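Local coordinates for protein probable benzoylformate decarboxylase (Rhodococcus jostii, PDB 7ORX) that binds thiamine diphosphate and a sodium ion and belongs to a family of three-domain thiamine diphosphate-dependent enzymes, at residues E9-L14 against D137-I142; P212-D217 against A319-T324; D422-G427 against P450-I455. One frame throughout, in Å; residues are numbered along the deposited sequence.

Overall arrangement
The three contacts follow one another along the chain, one in each domain of a thiamine diphosphate-dependent enzyme. Contact 1 pairs two helices of the N-terminal domain, contact 2 two helix ends of the central domain, and contact 3 two adjacent strands of the C-terminal domain. None touches another: the centres of contacts 1 and 2 lie about 31 Å apart, those of 1 and 3 about 36 Å, and contacts 2 and 3 come nearest, about 8 Å between closest atoms. Contact 3 lies outside the first shell of the cofactor, the side chain of I453 being about 11 Å from a bound thiamine diphosphate and that of I454 about 12 Å from a sodium ion.

Contact 1 (E9-L14 against D137-I142); sequences EVTYEL and DVPRTI
Where V10 and T11 pack on P139, the helix that carries this proline opens with a carbonyl oxygen held twice by one residue: D137 O accepts from T141 OG1 at 2.8 Å and from T141 N, the two donors arriving from opposite faces of its plane. D137 occupies the N-cap position, but its carboxylate serves R140 instead of capping. R140 grips it side-on, NE to D137 OD1 at 3.0 Å and NH2 to OD2, with both oxygens in the guanidinium plane and both met on their syn sides. R140 also bonds through NH1 to R310 O of a neighbouring subunit, so this polar flank of the helix looks toward the assembly.

The flank toward residues 9-14 is apolar. Proline suits the first turn of a helix, where its nitrogen needs no hydrogen, and its ring meets two side chains that cross it at about a right angle: V10 CG1 is 4.1 Å from P139 CB, and T11 OG1 lies near P139 CG. T11 has two roles. Its CG2, anti to the backbone N, touches I142 CD1 at 3.6 Å, while OG1, beside that N, bonds to V7 O one turn back in its own helix. L14 extends the patch, with CD2 4.3 Å from I142 CG2 and also close to P139 O. The axes of the two short segments run nearly parallel, 22° apart and 9.4 Å from each other at closest approach.

T11 OG1, T141 OG1 and the D137-R140 pair bond away from the facing segment, leaving aliphatic groups and a proline ring to hold the helices together.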
loop_
_atom_site.group_PDB
_atom_site.type_symbol
_atom_site.label_atom_id
_atom_site.label_comp_id
_atom_site.label_asym_id
_atom_site.label_seq_id
_atom_site.Cartn_x
_atom_site.Cartn_y
_atom_site.Cartn_z
ATOM N N GLU C 9 -26.571 -3.099 17.644
ATOM C CA GLU C 9 -27.162 -4.139 18.526
ATOM C C GLU C 9 -26.539 -5.491 18.191
ATOM O O GLU C 9 -26.268 -6.279 19.113
ATOM C CB GLU C 9 -28.676 -4.172 18.388
ATOM C CG GLU C 9 -29.342 -2.898 18.880
ATOM C CD GLU C 9 -30.851 -2.808 18.676
ATOM O OE1 GLU C 9 -31.369 -3.229 17.592
ATOM O OE2 GLU C 9 -31.500 -2.261 19.575
ATOM N N VAL C 10 -26.296 -5.746 16.914
ATOM C CA VAL C 10 -25.788 -7.073 16.483
ATOM C C VAL C 10 -24.303 -7.176 16.822
ATOM O O VAL C 10 -23.851 -8.272 17.234
ATOM C CB VAL C 10 -26.047 -7.314 14.990
ATOM C CG1 VAL C 10 -25.417 -8.623 14.550
ATOM C CG2 VAL C 10 -27.523 -7.317 14.686
ATOM N N THR C 11 -23.563 -6.091 16.590
ATOM C CA THR C 11 -22.105 -6.001 16.871
ATOM C C THR C 11 -21.865 -6.309 18.355
ATOM O O THR C 11 -21.067 -7.204 18.623
ATOM C CB THR C 11 -21.535 -4.642 16.456
ATOM O OG1 THR C 11 -21.725 -4.465 15.052
ATOM C CG2 THR C 11 -20.058 -4.510 16.773
ATOM N N TYR C 12 -22.602 -5.653 19.262
ATOM C CA TYR C 12 -22.515 -5.849 20.737
ATOM C C TYR C 12 -22.934 -7.273 21.109
ATOM O O TYR C 12 -22.244 -7.884 21.936
ATOM C CB TYR C 12 -23.296 -4.782 21.497
ATOM C CG TYR C 12 -22.514 -3.509 21.721
ATOM C CD1 TYR C 12 -21.352 -3.524 22.468
ATOM C CD2 TYR C 12 -22.920 -2.294 21.183
ATOM C CE1 TYR C 12 -20.613 -2.367 22.675
ATOM C CE2 TYR C 12 -22.213 -1.128 21.381
ATOM C CZ TYR C 12 -21.046 -1.160 22.141
ATOM O OH TYR C 12 -20.306 -0.030 22.391
ATOM N N GLU C 13 -23.953 -7.840 20.472
ATOM C CA GLU C 13 -24.369 -9.227 20.807
ATOM C C GLU C 13 -23.224 -10.178 20.434
ATOM O O GLU C 13 -23.036 -11.237 21.105
ATOM C CB GLU C 13 -25.725 -9.547 20.157
ATOM C CG GLU C 13 -26.206 -10.977 20.423
ATOM C CD GLU C 13 -27.393 -11.273 21.346
ATOM O OE1 GLU C 13 -28.293 -12.071 20.918
ATOM O OE2 GLU C 13 -27.372 -10.789 22.523
ATOM N N LEU C 14 -22.469 -9.796 19.410
ATOM C CA LEU C 14 -21.396 -10.624 18.844
ATOM C C LEU C 14 -20.162 -10.511 19.729
ATOM O O LEU C 14 -19.596 -11.563 20.071
ATOM C CB LEU C 14 -21.147 -10.136 17.421
ATOM C CG LEU C 14 -19.906 -10.710 16.757
ATOM C CD1 LEU C 14 -20.111 -12.155 16.342
ATOM C CD2 LEU C 14 -19.489 -9.869 15.564
ATOM N N ASP C 137 -22.398 -4.578 6.144
ATOM C CA ASP C 137 -21.276 -5.539 6.248
ATOM C C ASP C 137 -20.457 -5.287 7.533
ATOM O O ASP C 137 -19.399 -5.913 7.691
ATOM C CB ASP C 137 -20.413 -5.452 4.993
ATOM C CG ASP C 137 -19.540 -6.685 4.772
ATOM O OD1 ASP C 137 -20.106 -7.835 4.880
ATOM O OD2 ASP C 137 -18.295 -6.498 4.493
ATOM N N VAL C 138 -20.875 -4.390 8.427
ATOM C CA VAL C 138 -20.035 -4.071 9.587
ATOM C C VAL C 138 -20.004 -5.267 10.528
ATOM O O VAL C 138 -18.927 -5.710 10.903
ATOM C CB VAL C 138 -20.446 -2.745 10.226
ATOM C CG1 VAL C 138 -19.819 -2.547 11.591
ATOM C CG2 VAL C 138 -20.042 -1.592 9.316
ATOM N N PRO C 139 -21.120 -5.909 10.906
ATOM C CA PRO C 139 -21.047 -7.085 11.775
ATOM C C PRO C 139 -20.162 -8.216 11.234
ATOM O O PRO C 139 -19.363 -8.718 11.943
ATOM C CB PRO C 139 -22.516 -7.513 11.894
ATOM C CG PRO C 139 -23.271 -6.219 11.719
ATOM C CD PRO C 139 -22.497 -5.520 10.617
ATOM N N ARG C 140 -20.273 -8.584 9.973
ATOM C CA ARG C 140 -19.487 -9.751 9.452
ATOM C C ARG C 140 -18.011 -9.348 9.377
ATOM O O ARG C 140 -17.156 -10.170 9.701
ATOM C CB ARG C 140 -20.053 -10.246 8.113
ATOM C CG ARG C 140 -19.398 -11.517 7.576
ATOM C CD ARG C 140 -19.419 -11.586 6.038
ATOM N NE ARG C 140 -18.740 -10.400 5.564
ATOM C CZ ARG C 140 -17.396 -10.263 5.529
ATOM N NH1 ARG C 140 -16.602 -11.295 5.789
ATOM N NH2 ARG C 140 -16.855 -9.107 5.172
ATOM N N THR C 141 -17.716 -8.119 8.970
ATOM C CA THR C 141 -16.331 -7.599 8.948
ATOM C C THR C 141 -15.722 -7.777 10.355
ATOM O O THR C 141 -14.586 -8.212 10.465
ATOM C CB THR C 141 -16.285 -6.155 8.458
ATOM O OG1 THR C 141 -16.632 -6.111 7.077
ATOM C CG2 THR C 141 -14.909 -5.537 8.622
ATOM N N ILE C 142 -16.459 -7.462 11.415
ATOM C CA ILE C 142 -15.966 -7.601 12.806
ATOM C C ILE C 142 -15.885 -9.081 13.155
ATOM O O ILE C 142 -14.889 -9.468 13.743
ATOM C CB ILE C 142 -16.800 -6.779 13.793
ATOM C CG1 ILE C 142 -16.760 -5.308 13.375
ATOM C CG2 ILE C 142 -16.295 -6.950 15.220
ATOM C CD1 ILE C 142 -17.403 -4.402 14.368
#

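Contact 2 (P212-D217 against A319-T324); sequences PAVDAD and APVGST
V321 faces V214 and A213 with a different methyl for each. The side chains of V214 and V321 cross at about a right angle, so that V214 CG2 meets V321 CG1 at 3.9 Å. V321 CG1 is anti to the backbone N (chi1 168°), a setting that also brings it against V214 CA. The other branch, CG2, points to A213 CB at 4.0 Å. A beta-branched residue suits this place because its two methyls diverge and can serve two neighbours, whereas alanine at 213 offers a small surface that allows the helices to come close.

Beside this apolar patch lies one polar link. D217, the first residue to leave helical geometry after helix 212-216, turns its carboxylate to the start of the other helix: G322 N donates to D217 OD2 at 3.0 Å, with an N-H...O angle of 155°. The N-H meets OD2 on its anti side, 20° out of the carboxylate plane. Glycine carries no beta carbon beside the oxygen, and D217 OD2 approaches G322 CA to 3.6 Å. An acid near backbone N-H groups in a first helical turn would probably be stabilised in its charged form. P320, at the N-cap position, supports that turn: its O accepts both T324 N and T324 OG1, the two donors on opposite faces of the carbonyl plane.

In the Rossmann-like central domain, helix 212-216 follows strand 206-210 and helix 321-331 follows the edge strand 315-318. Strands 272-276 and 297-302 lie between them in the parallel sheet, and V276 of the first touches both V214 and V321, so the two valines that meet each other also rest on the sheet.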
loop_
_atom_site.group_PDB
_atom_site.type_symbol
_atom_site.label_atom_id
_atom_site.label_comp_id
_atom_site.label_asym_id
_atom_site.label_seq_id
_atom_site.Cartn_x
_atom_site.Cartn_y
_atom_site.Cartn_z
ATOM N N PRO C 212 8.687 -17.510 22.965
ATOM C CA PRO C 212 7.538 -16.987 23.685
ATOM C C PRO C 212 6.355 -17.906 23.467
ATOM O O PRO C 212 5.555 -18.022 24.390
ATOM C CB PRO C 212 7.311 -15.551 23.173
ATOM C CG PRO C 212 8.213 -15.379 22.005
ATOM C CD PRO C 212 9.200 -16.541 21.998
ATOM N N ALA C 213 6.238 -18.502 22.279
ATOM C CA ALA C 213 5.017 -19.277 21.937
ATOM C C ALA C 213 4.873 -20.487 22.866
ATOM O O ALA C 213 3.797 -20.930 23.038
ATOM C CB ALA C 213 5.041 -19.689 20.496
ATOM N N VAL C 214 5.926 -20.948 23.523
ATOM C CA VAL C 214 5.795 -22.025 24.543
ATOM C C VAL C 214 4.990 -21.462 25.701
ATOM O O VAL C 214 4.075 -22.141 26.124
ATOM C CB VAL C 214 7.150 -22.557 25.029
ATOM C CG1 VAL C 214 6.950 -23.600 26.118
ATOM C CG2 VAL C 214 7.980 -23.142 23.891
ATOM N N ASP C 215 5.308 -20.259 26.170
ATOM C CA ASP C 215 4.580 -19.609 27.295
ATOM C C ASP C 215 3.154 -19.306 26.836
ATOM O O ASP C 215 2.227 -19.740 27.520
ATOM C CB ASP C 215 5.281 -18.350 27.827
ATOM C CG ASP C 215 4.804 -17.878 29.185
ATOM O OD1 ASP C 215 4.764 -18.732 30.134
ATOM O OD2 ASP C 215 4.492 -16.647 29.305
ATOM N N ALA C 216 2.971 -18.638 25.703
ATOM C CA ALA C 216 1.632 -18.351 25.100
ATOM C C ALA C 216 0.740 -19.602 25.076
ATOM O O ALA C 216 -0.432 -19.440 25.374
ATOM C CB ALA C 216 1.764 -17.763 23.724
ATOM N N ASP C 217 1.267 -20.790 24.753
ATOM C CA ASP C 217 0.464 -22.033 24.534
ATOM C C ASP C 217 0.357 -22.817 25.845
ATOM O O ASP C 217 -0.124 -23.986 25.794
ATOM C CB ASP C 217 1.027 -22.903 23.397
ATOM C CG ASP C 217 0.382 -22.597 22.024
ATOM O OD1 ASP C 217 0.016 -21.375 21.782
ATOM O OD2 ASP C 217 0.207 -23.595 21.173
ATOM N N ALA C 319 3.625 -26.081 12.988
ATOM C CA ALA C 319 2.679 -26.886 13.784
ATOM C C ALA C 319 2.401 -26.180 15.095
ATOM O O ALA C 319 3.160 -25.302 15.497
ATOM C CB ALA C 319 3.240 -28.265 14.008
ATOM N N PRO C 320 1.309 -26.539 15.803
ATOM C CA PRO C 320 0.997 -25.946 17.094
ATOM C C PRO C 320 2.028 -26.337 18.150
ATOM O O PRO C 320 2.320 -27.513 18.275
ATOM C CB PRO C 320 -0.389 -26.515 17.383
ATOM C CG PRO C 320 -0.899 -26.772 16.029
ATOM C CD PRO C 320 0.278 -27.482 15.395
ATOM N N VAL C 321 2.552 -25.346 18.847
ATOM C CA VAL C 321 3.692 -25.522 19.804
ATOM C C VAL C 321 3.213 -26.352 20.996
ATOM O O VAL C 321 3.907 -27.302 21.362
ATOM C CB VAL C 321 4.229 -24.139 20.239
ATOM C CG1 VAL C 321 5.169 -24.210 21.398
ATOM C CG2 VAL C 321 4.866 -23.403 19.073
ATOM N N GLY C 322 2.052 -25.975 21.543
ATOM C CA GLY C 322 1.354 -26.691 22.621
ATOM C C GLY C 322 1.361 -28.186 22.364
ATOM O O GLY C 322 2.103 -28.911 23.051
ATOM N N SER C 323 0.578 -28.623 21.386
ATOM C CA SER C 323 0.388 -30.059 21.060
ATOM C C SER C 323 1.743 -30.719 20.839
ATOM O O SER C 323 1.955 -31.791 21.415
ATOM C CB SER C 323 -0.467 -30.287 19.830
ATOM O OG SER C 323 -1.558 -29.379 19.782
ATOM N N THR C 324 2.581 -30.145 19.976
ATOM C CA THR C 324 3.838 -30.781 19.524
ATOM C C THR C 324 4.624 -31.186 20.774
ATOM O O THR C 324 4.918 -32.387 20.950
ATOM C CB THR C 324 4.619 -29.837 18.603
ATOM O OG1 THR C 324 3.763 -29.516 17.504
ATOM C CG2 THR C 324 5.914 -30.443 18.111
#

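Contact 3 (D422-G427 against P450-I455); sequences DRQVIG and PVVIII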
loop_
_atom_site.group_PDB
_atom_site.type_symbol
_atom_site.label_atom_id
_atom_site.label_comp_id
_atom_site.label_asym_id
_atom_site.label_seq_id
_atom_site.Cartn_x
_atom_site.Cartn_y
_atom_site.Cartn_z
ATOM N N ASP C 422 -5.569 -12.628 40.874
ATOM C CA ASP C 422 -4.911 -13.375 41.995
ATOM C C ASP C 422 -3.370 -13.279 41.954
ATOM O O ASP C 422 -2.724 -14.118 42.598
ATOM C CB ASP C 422 -5.218 -14.873 41.977
ATOM C CG ASP C 422 -6.650 -15.205 41.615
ATOM O OD1 ASP C 422 -7.547 -14.648 42.304
ATOM O OD2 ASP C 422 -6.859 -16.018 40.641
ATOM N N ARG C 423 -2.773 -12.414 41.137
ATOM C CA ARG C 423 -1.315 -12.408 40.960
ATOM C C ARG C 423 -0.873 -10.963 40.919
ATOM O O ARG C 423 -1.521 -10.144 40.273
ATOM C CB ARG C 423 -0.884 -13.135 39.691
ATOM C CG ARG C 423 -1.203 -14.627 39.675
ATOM C CD ARG C 423 -0.815 -15.228 38.335
ATOM N NE ARG C 423 0.629 -15.222 38.223
ATOM C CZ ARG C 423 1.332 -15.657 37.184
ATOM N NH1 ARG C 423 0.727 -16.174 36.143
ATOM N NH2 ARG C 423 2.660 -15.608 37.206
ATOM N N GLN C 424 0.211 -10.676 41.631
ATOM C CA GLN C 424 0.768 -9.311 41.677
ATOM C C GLN C 424 1.573 -9.072 40.408
ATOM O O GLN C 424 2.490 -9.836 40.154
ATOM C CB GLN C 424 1.660 -9.121 42.895
ATOM C CG GLN C 424 2.231 -7.718 42.965
ATOM C CD GLN C 424 1.149 -6.686 43.182
ATOM O OE1 GLN C 424 0.588 -6.590 44.270
ATOM N NE2 GLN C 424 0.886 -5.887 42.156
ATOM N N VAL C 425 1.226 -8.052 39.639
ATOM C CA VAL C 425 2.086 -7.569 38.531
ATOM C C VAL C 425 3.075 -6.554 39.108
ATOM O O VAL C 425 2.638 -5.593 39.776
ATOM C CB VAL C 425 1.258 -6.967 37.393
ATOM C CG1 VAL C 425 2.149 -6.333 36.350
ATOM C CG2 VAL C 425 0.375 -8.020 36.758
ATOM N N ILE C 426 4.351 -6.746 38.807
ATOM C CA ILE C 426 5.435 -5.790 39.131
ATOM C C ILE C 426 6.026 -5.285 37.828
ATOM O O ILE C 426 6.560 -6.086 37.090
ATOM C CB ILE C 426 6.476 -6.486 40.021
ATOM C CG1 ILE C 426 5.794 -7.118 41.232
ATOM C CG2 ILE C 426 7.550 -5.511 40.432
ATOM C CD1 ILE C 426 6.670 -8.060 42.007
ATOM N N GLY C 427 5.924 -3.995 37.566
ATOM C CA GLY C 427 6.589 -3.328 36.434
ATOM C C GLY C 427 8.013 -2.980 36.802
ATOM O O GLY C 427 8.219 -2.440 37.918
ATOM N N PRO C 450 -4.163 -2.433 41.317
ATOM C CA PRO C 450 -3.076 -2.469 42.306
ATOM C C PRO C 450 -1.720 -2.914 41.752
ATOM O O PRO C 450 -1.132 -3.764 42.356
ATOM C CB PRO C 450 -3.556 -3.561 43.286
ATOM C CG PRO C 450 -4.356 -4.495 42.388
ATOM C CD PRO C 450 -5.100 -3.551 41.458
ATOM N N VAL C 451 -1.284 -2.370 40.610
ATOM C CA VAL C 451 0.073 -2.622 40.044
ATOM C C VAL C 451 1.112 -2.051 41.004
ATOM O O VAL C 451 0.897 -0.932 41.528
ATOM C CB VAL C 451 0.384 -1.906 38.730
ATOM C CG1 VAL C 451 0.763 -2.885 37.675
ATOM C CG2 VAL C 451 -0.678 -0.926 38.287
ATOM N N VAL C 452 2.283 -2.676 41.016
ATOM C CA VAL C 452 3.506 -2.035 41.541
ATOM C C VAL C 452 4.433 -1.691 40.375
ATOM O O VAL C 452 4.813 -2.612 39.638
ATOM C CB VAL C 452 4.162 -2.991 42.541
ATOM C CG1 VAL C 452 5.445 -2.382 43.105
ATOM C CG2 VAL C 452 3.144 -3.406 43.614
ATOM N N ILE C 453 4.776 -0.416 40.236
ATOM C CA ILE C 453 5.690 0.106 39.190
ATOM C C ILE C 453 7.012 0.511 39.853
ATOM O O ILE C 453 7.012 1.411 40.700
ATOM C CB ILE C 453 5.013 1.281 38.472
ATOM C CG1 ILE C 453 3.686 0.862 37.826
ATOM C CG2 ILE C 453 5.922 1.896 37.434
ATOM C CD1 ILE C 453 3.833 -0.162 36.743
ATOM N N ILE C 454 8.110 -0.127 39.465
ATOM C CA ILE C 454 9.475 0.230 39.915
ATOM C C ILE C 454 10.183 0.892 38.748
ATOM O O ILE C 454 10.441 0.213 37.750
ATOM C CB ILE C 454 10.216 -1.016 40.396
ATOM C CG1 ILE C 454 9.490 -1.648 41.579
ATOM C CG2 ILE C 454 11.643 -0.675 40.716
ATOM C CD1 ILE C 454 10.041 -3.018 41.970
ATOM N N ILE C 455 10.438 2.185 38.853
ATOM C CA ILE C 455 11.250 2.938 37.863
ATOM C C ILE C 455 12.709 2.715 38.251
ATOM O O ILE C 455 13.034 3.071 39.340
ATOM C CB ILE C 455 10.891 4.432 37.892
ATOM C CG1 ILE C 455 9.400 4.703 37.658
ATOM C CG2 ILE C 455 11.745 5.182 36.908
ATOM C CD1 ILE C 455 8.844 4.054 36.437
#
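Q424 reaches P450 through its amide: NE2 donates to P450 O at 2.9 Å in an almost straight bond (178°), in the carbonyl plane and on a lone pair. The same nitrogen gives to V425 O at 3.0 Å from above that carbonyl's plane, and V425 O also accepts V452 N. A bend at chi2 (66°) turns CD back toward the segment 450-455, and V452 CG2 packs 3.7 Å from Q424 NE2.

Beyond the amide the parallel ladder continues, G427 donating from N to V452 O and accepting at O from I454 N (2.8 Å). Branched side chains line both faces: V425 CG1 lies beside V451 CG1 at 3.9 Å under helix 409-418, and I426 CG2 beside I454 CD1 at 3.8 Å under helix 503-515. G427, without a side chain, sits next to I453, whose tip bends toward it.

Farther out, Q417 of helix 409-418 accepts from V425 N and donates to R423 O, so its side-chain amide bonds to the backbone on both sides of Q424. Two carbonyls engage NE2, consistent with a fixed amide flip; the bond to P450 O crosses and ties the loop residues leading into both strands of this beta-alpha-beta unit.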